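Local coordinates for uncharacterized protein (PDB 2QDR) that is of unknown function but has the double-stranded beta-helix fold of the cupins and is a putative dioxygenase, at residues G28-G33 and D213-G218; L49-Q54 and P265-L270; A197-F202 and A293-Y298; V219-I224 and G278-V283; Y238-Y243 and V283-D288. All coordinates share one frame; numbering follows the deposited sequence.

Contacts 4 and 5 are buried and lie side by side in one antiparallel sheet: both use strand 279-285, which contact 4 joins to strand 218-224 and contact 5 to strand 240-245, sharing Val283. Contact 4 is mostly apolar outside its backbone ladder, whereas contact 5 adds a buried salt bridge and an asparagine-aspartate pair. Contact 1, at the surface, packs an N-terminal loop on the turn leading into strand 218-224, with one weak bond. Contacts 2 and 3 reach the other sheet of the same half of the chain and border the second subunit; water links the partly buried contact 2, and a glutamine amide the surface contact 3.

Contact 1. Residues G28-G33 and D213-G218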
# COMPACT_ATOMS: atom_id res chain seq x y z
N GLY A 28 14.11 18.14 28.36
CA GLY A 28 14.47 19.24 27.45
C GLY A 28 13.33 19.80 26.60
O GLY A 28 13.60 20.43 25.57
N GLY A 29 12.08 19.60 27.00
CA GLY A 29 10.93 20.14 26.26
C GLY A 29 10.73 21.61 26.61
O GLY A 29 11.36 22.14 27.53
N ASP A 30 9.82 22.25 25.88
CA ASP A 30 9.51 23.69 26.06
C ASP A 30 8.30 24.01 26.99
O ASP A 30 7.89 25.17 27.09
CB ASP A 30 9.38 24.40 24.68
CG ASP A 30 8.37 23.74 23.72
OD1 ASP A 30 7.54 22.89 24.14
OD2 ASP A 30 8.43 24.08 22.52
N GLY A 31 7.74 23.01 27.67
CA GLY A 31 6.61 23.21 28.59
C GLY A 31 5.24 23.54 28.01
O GLY A 31 4.30 23.81 28.77
N ARG A 32 5.12 23.53 26.68
CA ARG A 32 3.86 23.81 25.98
C ARG A 32 2.85 22.68 26.21
O ARG A 32 1.64 22.90 26.12
CB ARG A 32 4.09 23.97 24.47
CG ARG A 32 5.05 25.09 24.07
CD ARG A 32 5.44 25.01 22.61
NE ARG A 32 4.36 25.28 21.67
CZ ARG A 32 4.46 25.20 20.33
NH1 ARG A 32 5.60 24.83 19.74
NH2 ARG A 32 3.41 25.49 19.58
N GLY A 33 3.37 21.47 26.48
CA GLY A 33 2.55 20.30 26.78
C GLY A 33 1.67 20.51 28.00
O GLY A 33 0.60 19.91 28.07
N ASP A 213 -0.64 16.44 22.47
CA ASP A 213 -0.11 17.79 22.75
C ASP A 213 0.27 18.49 21.49
O ASP A 213 0.37 17.86 20.43
CB ASP A 213 1.21 17.77 23.54
CG ASP A 213 1.09 17.23 24.94
OD1 ASP A 213 0.03 17.42 25.58
OD2 ASP A 213 2.09 16.67 25.42
N ILE A 214 0.53 19.79 21.60
CA ILE A 214 1.01 20.57 20.47
C ILE A 214 2.48 20.10 20.20
O ILE A 214 2.97 20.21 19.07
CB ILE A 214 0.86 22.09 20.72
CG1 ILE A 214 0.92 22.86 19.38
CG2 ILE A 214 1.90 22.58 21.76
CD1 ILE A 214 0.40 24.31 19.45
N ASN A 215 3.16 19.59 21.25
CA ASN A 215 4.52 19.03 21.17
C ASN A 215 4.58 17.53 20.77
O ASN A 215 5.69 16.98 20.67
CB ASN A 215 5.23 19.18 22.52
CG ASN A 215 5.49 20.63 22.91
OD1 ASN A 215 5.59 21.52 22.05
ND2 ASN A 215 5.67 20.86 24.21
N GLY A 216 3.44 16.88 20.56
CA GLY A 216 3.42 15.45 20.18
C GLY A 216 3.28 14.45 21.32
O GLY A 216 3.11 13.25 21.07
N GLY A 217 3.37 14.92 22.58
CA GLY A 217 3.16 14.06 23.74
C GLY A 217 1.67 13.79 23.85
O GLY A 217 0.88 14.38 23.11
N GLY A 218 1.24 12.90 24.74
CA GLY A 218 -0.19 12.64 24.84
C GLY A 218 -0.67 11.58 25.79
O GLY A 218 0.06 11.13 26.66
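The guanidinium of Arg32 has Ile214 over one face, with CG2 of the isoleucine 3.7 Å from NE of the arginine, while Ile214 CD1 lies beside NH2. The amide of Asn215 comes to the same guanidinium obliquely, the two planes standing 83° apart, and its OD1 packs on the arginine chain, 3.5 Å from Arg32 CD. A second flat group, the carboxylate of Asp30, is turned 39° from the amide. With CG between the backbone N and the carbonyl carbon (chi1 54°), the Asp30 carboxylate is carried toward Asn215, whose ND2 gives Asp30 OD1 a weak, bent hydrogen bond of 2.8 Å. The same ND2 rests 3.5 Å from Arg32 CB, so the amide is lodged between the side chains of Asp30 and Arg32. Asp213 lays its carboxylate against the backbone of Gly33, OD2 being 3.9 Å from Gly33 CA; the charge of Asp213 is paired with Arg211. An alanine at Asn215 would probably leave Asp30 OD1 without this donor and open a gap beside the Arg32 chain. The 213-218 segment makes a type I turn from Asp213 to Gly216, and Asp213 N is bonded to Gly217 O. With Gly216 at positive phi and the antiparallel strands 205-212 and 218-224 on its flanks, this is the type I turn plus G1 bulge of a beta-hairpin.

Contact 2. Residues L49-Q54 and P265-L270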
# COMPACT_ATOMS: atom_id res chain seq x y z
N LEU A 49 12.96 10.60 42.82
CA LEU A 49 14.08 9.71 42.53
C LEU A 49 14.37 9.82 41.04
O LEU A 49 13.66 9.21 40.24
CB LEU A 49 13.72 8.27 42.92
CG LEU A 49 13.33 8.07 44.38
CD1 LEU A 49 13.11 6.60 44.65
CD2 LEU A 49 14.37 8.63 45.34
N PRO A 50 15.42 10.59 40.66
CA PRO A 50 15.67 10.75 39.22
C PRO A 50 16.09 9.49 38.49
O PRO A 50 16.79 8.67 39.05
CB PRO A 50 16.83 11.77 39.19
CG PRO A 50 16.89 12.36 40.53
CD PRO A 50 16.41 11.33 41.46
N ARG A 51 15.61 9.37 37.26
CA ARG A 51 15.89 8.26 36.36
C ARG A 51 15.58 6.88 36.94
O ARG A 51 16.19 5.89 36.52
CB ARG A 51 17.36 8.34 35.93
CG ARG A 51 17.74 9.71 35.42
CD ARG A 51 19.09 9.70 34.83
NE ARG A 51 19.47 11.00 34.29
CZ ARG A 51 20.60 11.25 33.64
NH1 ARG A 51 21.50 10.29 33.42
NH2 ARG A 51 20.86 12.47 33.19
N GLN A 52 14.60 6.81 37.84
CA GLN A 52 14.22 5.56 38.50
C GLN A 52 12.76 5.20 38.26
O GLN A 52 11.87 5.94 38.66
CB GLN A 52 14.49 5.65 40.02
CG GLN A 52 14.15 4.37 40.82
CD GLN A 52 14.95 3.15 40.36
OE1 GLN A 52 16.19 3.14 40.43
NE2 GLN A 52 14.25 2.10 39.94
N TYR A 53 12.53 4.06 37.61
CA TYR A 53 11.18 3.57 37.37
C TYR A 53 10.62 3.12 38.70
O TYR A 53 11.39 2.61 39.53
CB TYR A 53 11.15 2.41 36.35
CG TYR A 53 11.97 1.18 36.73
CD1 TYR A 53 11.45 0.19 37.57
CD2 TYR A 53 13.26 1.00 36.24
CE1 TYR A 53 12.21 -0.92 37.92
CE2 TYR A 53 14.02 -0.12 36.59
CZ TYR A 53 13.48 -1.07 37.42
OH TYR A 53 14.22 -2.18 37.77
N GLN A 54 9.33 3.34 38.94
CA GLN A 54 8.69 2.91 40.18
C GLN A 54 7.32 2.32 39.88
O GLN A 54 6.53 2.94 39.17
CB GLN A 54 8.51 4.06 41.17
CG GLN A 54 9.79 4.77 41.54
CD GLN A 54 9.57 5.79 42.63
OE1 GLN A 54 8.74 5.60 43.51
NE2 GLN A 54 10.36 6.86 42.62
N PRO A 265 10.38 8.63 35.33
CA PRO A 265 10.82 9.95 34.91
C PRO A 265 11.83 9.86 33.77
O PRO A 265 12.23 8.76 33.38
CB PRO A 265 11.45 10.54 36.18
CG PRO A 265 11.96 9.37 36.90
CD PRO A 265 10.97 8.26 36.62
N SER A 266 12.22 11.00 33.23
CA SER A 266 13.15 11.04 32.11
C SER A 266 14.46 10.28 32.34
O SER A 266 15.05 10.38 33.40
CB SER A 266 13.42 12.49 31.74
OG SER A 266 12.19 13.07 31.32
N PHE A 267 14.83 9.49 31.34
CA PHE A 267 16.06 8.67 31.29
C PHE A 267 16.05 7.44 32.23
O PHE A 267 17.11 7.01 32.68
CB PHE A 267 17.34 9.53 31.49
CG PHE A 267 17.41 10.71 30.56
CD1 PHE A 267 17.78 10.53 29.23
CD2 PHE A 267 17.10 12.00 31.01
CE1 PHE A 267 17.83 11.62 28.36
CE2 PHE A 267 17.16 13.09 30.14
CZ PHE A 267 17.52 12.90 28.81
N SER A 268 14.87 6.88 32.47
CA SER A 268 14.74 5.67 33.27
C SER A 268 15.08 4.51 32.34
O SER A 268 14.92 4.62 31.13
CB SER A 268 13.32 5.49 33.78
OG SER A 268 12.92 6.57 34.59
N THR A 269 15.55 3.41 32.91
CA THR A 269 15.93 2.24 32.13
C THR A 269 14.95 1.12 32.48
O THR A 269 15.13 0.40 33.46
CB THR A 269 17.38 1.85 32.41
OG1 THR A 269 18.23 2.97 32.12
CG2 THR A 269 17.81 0.65 31.55
N LEU A 270 13.90 0.99 31.67
CA LEU A 270 12.86 -0.00 31.92
C LEU A 270 13.27 -1.43 31.56
O LEU A 270 13.76 -1.66 30.46
CB LEU A 270 11.55 0.35 31.18
CG LEU A 270 10.68 1.42 31.87
CD1 LEU A 270 9.96 0.87 33.12
CD2 LEU A 270 11.46 2.70 32.22
O HOH W 1 14.81 11.50 35.88
O HOH W 2 15.49 3.20 36.20
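Leu49 begins the contact with its carbonyl O, which lies 3.8 Å from Pro265 CG. Leu49 also opens a type II turn that runs to Gln52 and faces a second type II turn, from Pro265 to Ser268. Arg51, the third residue of its turn, buries more surface against the other segment than any other residue here. Its backbone N gives a hydrogen bond to a water that in turn donates to Ser266 O, and its CG packs 3.4 Å from that same Ser266 O. Extended from CG to NE, the chain then runs over Phe267: the phenylalanine CG stands above one face of the guanidinium, toward its rim, with ring and guanidinium planes 48° apart. Arg51 O receives a CA-H...O contact from Ser268 CA at 3.6 Å and a bond from a second water, which is held weakly by Tyr53 N and Thr269 N. The Gln52 side chain curls over the following residue, its NE2 bonded to Tyr53 O at 2.9 Å in the carbonyl plane, on a lone pair, and poised over the centre of the Tyr53 ring. Tyr53 in turn slides past Leu270, its CB 3.8 Å from Leu270 CD1. Thr269 OG1 turns to Trp127 of the second subunit. With no direct hydrogen bond between the segments, waters and van der Waals packing join them, so the polar link probably depends on bound solvent.

Contact 3. Residues A197-F202 and A293-Y298; sequences ADTVQF and ATVLSY
Gln201 and Val295 meet through the glutamine amide, which supplies both hydrogen bonds of the contact. NE2 of Gln201 donates to Val295 O at 3.1 Å and to Ser297 OG at 3.0 Å, and both bonds are fairly straight. Each acceptor lies close to the amide plane, so the two bonds together fix the rotation of the group. At the Val295 carbonyl the donor stands above the plane, 74° out of it. A bend at chi2 (82°) turns Gln201 CD back toward residues 295-297. An alanine at Gln201 would probably leave Val295 O and Ser297 OG without this shared donor and the 197-202 loop less firmly tied to the strand.

The contact joins two sheets of the cupin-type fold: segment 197-202 is the loop between strands 195-196 and 205-212 of one, and strand 296-298 belongs to the other, pairing with strand 233-236 through the backbones of Leu296 and Tyr298. Met234 of that neighbouring strand touches the side chains of Gln201, Phe202 and Val295. On the far end, Tyr298 OH is bonded to Gln128 N of the second subunit.

The remaining contacts are van der Waals. Val295 CG1, anti to the backbone N (chi1 -176°), rests on the amide of Gln201, 3.5 Å from its CD. The other branch goes to Thr199: the methyls Val295 CG2 and Thr199 CG2 are 3.6 Å apart, the two side chains crossing at about a right angle, with Leu289 touching both residues.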
# COMPACT_ATOMS: atom_id res chain seq x y z
N ALA A 197 0.44 0.97 16.66
CA ALA A 197 1.23 1.55 17.73
C ALA A 197 2.32 2.42 17.10
O ALA A 197 2.67 2.22 15.92
CB ALA A 197 1.83 0.46 18.58
N ASP A 198 2.86 3.36 17.87
CA ASP A 198 3.91 4.29 17.38
C ASP A 198 5.35 3.75 17.45
O ASP A 198 6.04 3.72 16.42
CB ASP A 198 3.83 5.64 18.12
CG ASP A 198 2.54 6.39 17.84
OD1 ASP A 198 1.49 5.77 17.54
OD2 ASP A 198 2.56 7.63 17.96
N THR A 199 5.80 3.34 18.64
CA THR A 199 7.18 2.83 18.83
C THR A 199 7.48 1.51 18.11
O THR A 199 6.59 0.70 17.85
CB THR A 199 7.53 2.60 20.31
OG1 THR A 199 6.58 1.69 20.88
CG2 THR A 199 7.54 3.92 21.09
N VAL A 200 8.77 1.31 17.80
CA VAL A 200 9.29 0.12 17.11
C VAL A 200 9.25 -1.15 17.98
O VAL A 200 9.08 -2.27 17.46
CB VAL A 200 10.76 0.38 16.58
CG1 VAL A 200 11.45 -0.90 16.04
CG2 VAL A 200 10.77 1.51 15.53
N GLN A 201 9.39 -0.99 19.30
CA GLN A 201 9.39 -2.12 20.23
C GLN A 201 7.99 -2.70 20.49
O GLN A 201 7.86 -3.92 20.70
CB GLN A 201 10.03 -1.74 21.57
CG GLN A 201 11.51 -1.23 21.59
CD GLN A 201 11.69 0.25 21.26
OE1 GLN A 201 10.73 0.97 20.98
NE2 GLN A 201 12.93 0.72 21.32
N PHE A 202 6.95 -1.84 20.49
CA PHE A 202 5.55 -2.26 20.70
C PHE A 202 4.77 -2.46 19.39
O PHE A 202 3.64 -1.99 19.26
CB PHE A 202 4.82 -1.24 21.60
CG PHE A 202 5.31 -1.22 23.02
CD1 PHE A 202 6.42 -0.48 23.39
CD2 PHE A 202 4.63 -1.91 24.02
CE1 PHE A 202 6.84 -0.44 24.71
CE2 PHE A 202 5.06 -1.88 25.34
CZ PHE A 202 6.17 -1.15 25.67
N ALA A 293 15.75 7.95 17.79
CA ALA A 293 16.45 7.85 19.08
C ALA A 293 15.65 8.34 20.31
O ALA A 293 16.22 8.89 21.25
CB ALA A 293 17.82 8.57 18.99
N THR A 294 14.33 8.13 20.28
CA THR A 294 13.45 8.52 21.41
C THR A 294 13.14 7.34 22.34
O THR A 294 12.78 7.57 23.48
CB THR A 294 12.12 9.18 20.94
OG1 THR A 294 11.38 8.28 20.10
CG2 THR A 294 12.39 10.51 20.20
N VAL A 295 13.21 6.10 21.85
CA VAL A 295 13.00 4.89 22.66
C VAL A 295 14.16 4.03 22.22
O VAL A 295 14.19 3.55 21.09
CB VAL A 295 11.65 4.21 22.43
CG1 VAL A 295 11.47 3.01 23.38
CG2 VAL A 295 10.51 5.20 22.64
N LEU A 296 15.13 3.86 23.13
CA LEU A 296 16.36 3.14 22.84
C LEU A 296 16.41 1.75 23.44
O LEU A 296 16.45 1.62 24.67
CB LEU A 296 17.53 3.97 23.40
CG LEU A 296 17.52 5.48 23.16
CD1 LEU A 296 18.71 6.15 23.85
CD2 LEU A 296 17.50 5.77 21.69
N SER A 297 16.39 0.72 22.61
CA SER A 297 16.49 -0.65 23.11
C SER A 297 17.91 -0.88 23.64
O SER A 297 18.88 -0.50 22.99
CB SER A 297 16.12 -1.68 22.05
OG SER A 297 14.73 -1.60 21.77
N TYR A 298 17.99 -1.49 24.82
CA TYR A 298 19.24 -1.74 25.54
C TYR A 298 19.32 -3.19 26.02
O TYR A 298 18.35 -3.72 26.55
CB TYR A 298 19.31 -0.72 26.68
CG TYR A 298 20.46 -0.85 27.65
CD1 TYR A 298 21.77 -0.77 27.22
CD2 TYR A 298 20.22 -0.91 29.04
CE1 TYR A 298 22.84 -0.85 28.13
CE2 TYR A 298 21.28 -0.97 29.95
CZ TYR A 298 22.58 -0.94 29.49
OH TYR A 298 23.63 -1.03 30.38

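Contact 4. Residues V219-I224 and G278-V283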
# COMPACT_ATOMS: atom_id res chain seq x y z
N VAL A 219 -1.94 11.23 25.60
CA VAL A 219 -2.63 10.24 26.39
C VAL A 219 -3.19 9.22 25.45
O VAL A 219 -3.72 9.58 24.39
CB VAL A 219 -3.85 10.86 27.08
CG1 VAL A 219 -4.42 9.89 28.13
CG2 VAL A 219 -3.47 12.16 27.72
N TRP A 220 -3.10 7.95 25.83
CA TRP A 220 -3.65 6.86 25.01
C TRP A 220 -3.82 5.58 25.80
O TRP A 220 -3.27 5.44 26.88
CB TRP A 220 -2.77 6.56 23.80
CG TRP A 220 -1.39 6.07 24.13
CD1 TRP A 220 -1.03 4.79 24.50
CD2 TRP A 220 -0.19 6.82 24.08
NE1 TRP A 220 0.32 4.73 24.71
CE2 TRP A 220 0.87 5.96 24.45
CE3 TRP A 220 0.11 8.14 23.74
CZ2 TRP A 220 2.20 6.37 24.50
CZ3 TRP A 220 1.43 8.56 23.80
CH2 TRP A 220 2.46 7.67 24.17
N LEU A 221 -4.60 4.67 25.23
CA LEU A 221 -4.83 3.34 25.77
C LEU A 221 -3.95 2.44 24.94
O LEU A 221 -3.91 2.60 23.72
CB LEU A 221 -6.29 2.90 25.69
CG LEU A 221 -7.19 3.24 26.88
CD1 LEU A 221 -6.96 4.64 27.43
CD2 LEU A 221 -8.64 3.04 26.49
N LEU A 222 -3.24 1.52 25.61
CA LEU A 222 -2.35 0.55 24.96
C LEU A 222 -2.91 -0.84 25.19
O LEU A 222 -3.13 -1.24 26.34
CB LEU A 222 -0.94 0.62 25.54
CG LEU A 222 0.14 -0.31 24.96
CD1 LEU A 222 0.44 0.03 23.52
CD2 LEU A 222 1.42 -0.25 25.79
N ALA A 223 -3.11 -1.58 24.11
CA ALA A 223 -3.61 -2.94 24.18
C ALA A 223 -2.44 -3.81 23.80
O ALA A 223 -1.96 -3.73 22.66
CB ALA A 223 -4.75 -3.17 23.23
N ILE A 224 -1.94 -4.60 24.75
CA ILE A 224 -0.83 -5.51 24.50
C ILE A 224 -1.44 -6.86 24.23
O ILE A 224 -2.23 -7.35 25.04
CB ILE A 224 0.15 -5.62 25.67
CG1 ILE A 224 0.74 -4.23 25.98
CG2 ILE A 224 1.26 -6.67 25.35
CD1 ILE A 224 1.75 -4.19 27.11
N GLY A 278 -1.51 -10.71 27.99
CA GLY A 278 -1.74 -9.42 27.37
C GLY A 278 -2.46 -8.52 28.37
O GLY A 278 -2.58 -8.89 29.55
N GLY A 279 -2.92 -7.35 27.93
CA GLY A 279 -3.63 -6.43 28.82
C GLY A 279 -3.97 -5.08 28.22
O GLY A 279 -3.58 -4.78 27.09
N LEU A 280 -4.72 -4.29 28.99
CA LEU A 280 -5.14 -2.94 28.61
C LEU A 280 -4.51 -1.99 29.62
O LEU A 280 -4.59 -2.24 30.82
CB LEU A 280 -6.65 -2.78 28.62
CG LEU A 280 -7.25 -1.43 28.22
CD1 LEU A 280 -6.81 -1.00 26.84
CD2 LEU A 280 -8.78 -1.48 28.31
N PHE A 281 -3.93 -0.90 29.12
CA PHE A 281 -3.22 0.07 29.95
C PHE A 281 -3.47 1.52 29.59
O PHE A 281 -3.40 1.87 28.43
CB PHE A 281 -1.72 -0.15 29.76
CG PHE A 281 -1.26 -1.56 30.05
CD1 PHE A 281 -1.21 -2.51 29.03
CD2 PHE A 281 -0.85 -1.93 31.32
CE1 PHE A 281 -0.79 -3.80 29.29
CE2 PHE A 281 -0.42 -3.21 31.58
CZ PHE A 281 -0.39 -4.14 30.56
N PHE A 282 -3.75 2.36 30.58
CA PHE A 282 -3.92 3.80 30.39
C PHE A 282 -2.51 4.35 30.48
O PHE A 282 -1.84 4.10 31.48
CB PHE A 282 -4.80 4.42 31.47
CG PHE A 282 -4.94 5.92 31.38
CD1 PHE A 282 -5.94 6.50 30.62
CD2 PHE A 282 -4.07 6.76 32.08
CE1 PHE A 282 -6.08 7.89 30.56
CE2 PHE A 282 -4.21 8.15 32.03
CZ PHE A 282 -5.21 8.72 31.26
N VAL A 283 -2.05 5.06 29.46
CA VAL A 283 -0.69 5.60 29.43
C VAL A 283 -0.70 7.07 29.11
O VAL A 283 -1.55 7.53 28.35
CB VAL A 283 0.16 4.88 28.37
CG1 VAL A 283 1.63 5.34 28.45
CG2 VAL A 283 0.08 3.38 28.56
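Two neighbouring strands of the antiparallel sheet in this cupin-type double-stranded beta-helix, 219-224 and 279-283, pair here with their directions 162° apart and are joined by six backbone hydrogen bonds. Trp220-Val283, Leu222-Phe281 and Ile224-Gly279 are the hydrogen-bonded pairs, each bonded both ways; Leu222 N to Phe281 O measures 2.8 Å. Leu221-Phe282 and Ala223-Leu280 are the non-hydrogen-bonded pairs between them. The backbone angles of Gly278 by themselves call for glycine.

On the face of Leu221 and Phe282, the leucine CD1 lies 3.8 Å from the phenylalanine CD1, while Val219 CG1 meets Phe282 CZ at 3.4 Å. This face is buried against Phe116 of the chain's other large sheet, and His227 of the third subunit packs on Leu221 and Leu280. The face of Trp220, Leu222 and Phe281 has an unidentified ligand about 4 Å from the Leu222 side chain. Here Ile224 CD1 approaches Phe281 CE1 to 3.4 Å, and Leu222 O lies at the edge of the Phe281 ring. With CG between the backbone N and the carbonyl carbon (chi1 63°), the Trp220 indole is brought over to Val283, whose CB makes an off-centre CH-pi contact, 4.1 Å from the centroid of the Trp220 five-membered ring.

Contact 5. Residues Y238-Y243 and V283-D288; sequences YNEEGY and VRVDRD
Asn239 and Asp286 pair by three hydrogen bonds. The backbone N of Asn239 reaches Asp286 OD1 at 3.0 Å and its ND2 reaches OD2 of the same carboxylate at 3.1 Å, each on the syn side but about 30° out of the plane; Asp286 N returns a bond to Asn239 O. Both carboxylate oxygens are thus gripped where strand 279-285 ends and strand 240-245 begins. Deeper in the sheet, Glu241 and Arg284 form a two-way backbone pair, and their side chains run side by side, pointing the same way. Arg284 NH2 makes a salt bridge with Glu241 OE2 at 2.9 Å, arriving from above the carboxylate plane, while NE adds a weak bond to the same oxygen; the two planes stand 76° apart. Thr93 also binds Glu241 OE2, and Tyr261 satisfies OE1. Arg284 NH1 is shared between Glu114 and Asn161, which ties the strand to the chain's other half.

On the face of Val285 the contacts are van der Waals: its CG1 lies 3.4 Å from Tyr238 CD1, and its CG2 3.7 Å from the aliphatic CG of Glu240. With Glu241 and Arg284 both buried, the pair probably neutralises charge inside the fold, and its several partners hold each group in place.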
# COMPACT_ATOMS: atom_id res chain seq x y z
N TYR A 238 12.23 10.50 28.47
CA TYR A 238 10.98 11.23 28.57
C TYR A 238 10.23 10.78 29.81
O TYR A 238 10.56 9.74 30.37
CB TYR A 238 10.12 10.99 27.31
CG TYR A 238 9.89 9.51 27.00
CD1 TYR A 238 8.79 8.84 27.53
CD2 TYR A 238 10.76 8.80 26.18
CE1 TYR A 238 8.57 7.50 27.26
CE2 TYR A 238 10.54 7.45 25.90
CZ TYR A 238 9.44 6.81 26.44
OH TYR A 238 9.22 5.48 26.17
N ASN A 239 9.23 11.55 30.24
CA ASN A 239 8.42 11.18 31.39
C ASN A 239 7.22 10.40 30.92
O ASN A 239 6.62 10.74 29.90
CB ASN A 239 7.94 12.40 32.18
CG ASN A 239 9.07 13.19 32.79
OD1 ASN A 239 9.95 12.63 33.44
ND2 ASN A 239 9.01 14.50 32.64
N GLU A 240 6.87 9.35 31.67
CA GLU A 240 5.74 8.47 31.38
C GLU A 240 5.12 7.96 32.67
O GLU A 240 5.82 7.71 33.66
CB GLU A 240 6.18 7.26 30.55
CG GLU A 240 5.11 6.13 30.32
CD GLU A 240 5.67 4.89 29.60
OE1 GLU A 240 6.75 4.97 28.98
OE2 GLU A 240 5.01 3.83 29.66
N GLU A 241 3.79 7.82 32.66
CA GLU A 241 3.08 7.25 33.80
C GLU A 241 1.97 6.43 33.19
O GLU A 241 1.63 6.63 32.03
CB GLU A 241 2.49 8.28 34.75
CG GLU A 241 1.36 9.15 34.22
CD GLU A 241 0.71 10.01 35.32
OE1 GLU A 241 1.31 10.25 36.38
OE2 GLU A 241 -0.42 10.44 35.11
N GLY A 242 1.42 5.51 33.96
CA GLY A 242 0.32 4.70 33.46
C GLY A 242 -0.37 3.89 34.53
O GLY A 242 0.16 3.74 35.63
N TYR A 243 -1.54 3.37 34.18
CA TYR A 243 -2.37 2.58 35.07
C TYR A 243 -2.85 1.35 34.33
O TYR A 243 -3.28 1.46 33.18
CB TYR A 243 -3.54 3.43 35.51
CG TYR A 243 -4.38 2.91 36.65
CD1 TYR A 243 -5.45 2.07 36.43
CD2 TYR A 243 -4.14 3.33 37.95
CE1 TYR A 243 -6.24 1.63 37.48
CE2 TYR A 243 -4.92 2.90 39.01
CZ TYR A 243 -5.97 2.06 38.78
OH TYR A 243 -6.74 1.62 39.84
N VAL A 283 -2.05 5.06 29.46
CA VAL A 283 -0.69 5.60 29.43
C VAL A 283 -0.70 7.07 29.11
O VAL A 283 -1.55 7.53 28.35
CB VAL A 283 0.16 4.88 28.37
CG1 VAL A 283 1.63 5.34 28.45
CG2 VAL A 283 0.08 3.38 28.56
N ARG A 284 0.26 7.80 29.67
CA ARG A 284 0.39 9.22 29.44
C ARG A 284 1.90 9.55 29.34
O ARG A 284 2.66 9.22 30.25
CB ARG A 284 -0.38 9.93 30.55
CG ARG A 284 -0.64 11.36 30.29
CD ARG A 284 -1.85 11.90 31.04
NE ARG A 284 -1.70 12.03 32.49
CZ ARG A 284 -1.41 13.16 33.15
NH1 ARG A 284 -1.23 14.32 32.54
NH2 ARG A 284 -1.33 13.13 34.47
N VAL A 285 2.32 10.15 28.22
CA VAL A 285 3.73 10.48 27.91
C VAL A 285 3.88 11.92 27.45
O VAL A 285 3.12 12.35 26.59
CB VAL A 285 4.28 9.51 26.81
CG1 VAL A 285 5.70 9.85 26.39
CG2 VAL A 285 4.22 8.07 27.28
N ASP A 286 4.89 12.64 27.95
CA ASP A 286 5.10 14.08 27.62
C ASP A 286 6.12 14.36 26.49
O ASP A 286 6.72 15.44 26.47
CB ASP A 286 5.46 14.88 28.89
CG ASP A 286 6.89 14.64 29.42
OD1 ASP A 286 7.58 13.68 29.01
OD2 ASP A 286 7.33 15.45 30.27
N ARG A 287 6.28 13.43 25.56
CA ARG A 287 7.22 13.61 24.45
C ARG A 287 6.76 12.84 23.23
O ARG A 287 6.13 11.80 23.37
CB ARG A 287 8.62 13.15 24.85
CG ARG A 287 9.66 13.35 23.74
CD ARG A 287 11.06 13.11 24.18
NE ARG A 287 11.97 13.53 23.12
CZ ARG A 287 13.29 13.67 23.23
NH1 ARG A 287 13.93 13.47 24.37
NH2 ARG A 287 13.98 14.08 22.16
N ASP A 288 7.09 13.35 22.05
CA ASP A 288 6.76 12.72 20.78
C ASP A 288 7.74 11.59 20.56
O ASP A 288 8.93 11.84 20.33
CB ASP A 288 6.85 13.74 19.65
CG ASP A 288 6.48 13.17 18.28
OD1 ASP A 288 6.00 12.02 18.17
OD2 ASP A 288 6.68 13.89 17.28